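Local coordinates for protein cadherin-related family member 2 (Homo sapiens, PDB 5CZR) that mediates calcium-dependent adhesion between neighbouring microvilli by pairing with CDHR5, here represented by its first two extracellular cadherin domains, at residues Asp131-Met134 and Gly135-Met139. Numbering follows the deposited sequence.
Sequences DKDM and GSAGM. With CA (calcium ion), chain H; CA (calcium ion), chain G.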
# COMPACT_ATOMS: atom_id res chain seq x y z
N ASP A 131 4.99 -2.10 5.79
CA ASP A 131 3.98 -1.58 4.87
C ASP A 131 3.86 -2.56 3.71
O ASP A 131 4.85 -2.85 3.05
CB ASP A 131 4.45 -0.23 4.37
CG ASP A 131 3.40 0.51 3.56
OD1 ASP A 131 2.93 -0.01 2.53
OD2 ASP A 131 3.13 1.68 3.92
N LYS A 132 2.66 -3.04 3.46
CA LYS A 132 2.40 -4.04 2.41
C LYS A 132 2.64 -3.61 0.96
O LYS A 132 2.83 -4.46 0.09
CB LYS A 132 0.96 -4.50 2.49
CG LYS A 132 0.63 -5.28 3.74
CD LYS A 132 -0.88 -5.32 3.96
CE LYS A 132 -1.22 -6.08 5.23
NZ LYS A 132 -2.66 -6.44 5.17
N ASP A 133 2.61 -2.32 0.69
CA ASP A 133 2.67 -1.85 -0.68
C ASP A 133 4.04 -2.10 -1.28
O ASP A 133 4.97 -2.42 -0.57
CB ASP A 133 2.27 -0.38 -0.76
CG ASP A 133 0.83 -0.15 -0.32
OD1 ASP A 133 -0.06 -0.90 -0.76
OD2 ASP A 133 0.57 0.76 0.48
N MET A 134 4.13 -2.03 -2.61
CA MET A 134 5.36 -2.22 -3.38
C MET A 134 6.14 -0.90 -3.56
O MET A 134 5.58 0.18 -3.49
CB MET A 134 5.02 -2.80 -4.77
CG MET A 134 4.34 -4.18 -4.74
SD MET A 134 5.40 -5.43 -3.96
CE MET A 134 4.40 -6.88 -4.19
N GLY A 135 7.44 -1.03 -3.82
CA GLY A 135 8.29 0.10 -4.19
C GLY A 135 8.34 1.13 -3.08
O GLY A 135 8.31 0.77 -1.90
N SER A 136 8.32 2.40 -3.47
CA SER A 136 8.44 3.48 -2.50
C SER A 136 7.24 3.52 -1.58
O SER A 136 7.35 3.95 -0.43
CB SER A 136 8.51 4.82 -3.20
OG SER A 136 9.66 4.84 -4.01
N ALA A 137 6.09 3.07 -2.11
CA ALA A 137 4.87 3.06 -1.32
C ALA A 137 4.93 2.10 -0.13
O ALA A 137 4.07 2.18 0.77
CB ALA A 137 3.69 2.76 -2.22
N GLY A 138 5.90 1.18 -0.17
CA GLY A 138 6.17 0.25 0.92
C GLY A 138 7.46 0.49 1.71
O GLY A 138 7.73 -0.27 2.64
N MET A 139 8.26 1.51 1.34
CA MET A 139 9.50 1.83 2.07
C MET A 139 9.15 2.68 3.28
O MET A 139 8.47 3.70 3.18
CB MET A 139 10.52 2.55 1.18
CG MET A 139 11.18 1.65 0.12
SD MET A 139 12.38 2.46 -1.01
CE MET A 139 12.56 1.32 -2.41
CA CA H . 1.98 2.30 1.81
CA CA G . -1.45 -1.37 -2.49
O HOH W 1 7.63 -2.51 4.59
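Asp-131 and Ala-137 meet at a calcium ion, the carboxylate of one converging with the backbone carbonyl of the other. Asp-131 is bidentate, binding the metal through both OD1 and OD2. Ala-137 O closes in to 2.3 Å from the same ion. The two acceptors Asp-131 OD1 and Ala-137 O lie 3.0 Å apart, a closeness that the shared calcium probably makes tolerable. OD1 also takes the backbone N-H of Asp-133 nearly along its own C-O axis (159° at the hydrogen), an Asx turn that, with the two metal bonds, helps hold the carboxylate's rotation. Asp-133 works differently: CG stands anti to the carbonyl carbon (chi1 -63°), which places its carboxylate between two ions, OD2 on the one held by Asp-131 and OD1 on a second at 2.3 Å. Its CB rests 3.7 Å from the CB of Ala-137. Gly-138 CA-H points at Asp-133 O, and one water ties Asp-131 N to Gly-138 O. Asn-99, Asp-189 and the backbone O of Asn-101 complete the first calcium site; Glu-18, Glu-69, Asp-97, Asp-100 and the backbone O of Arg-98 join Asp-133 at the second. Asp-131 and Asp-133, the DXD aspartates of the second cadherin domain, thus face the linker from the first, in the loop between strands 123-130 and 140-148.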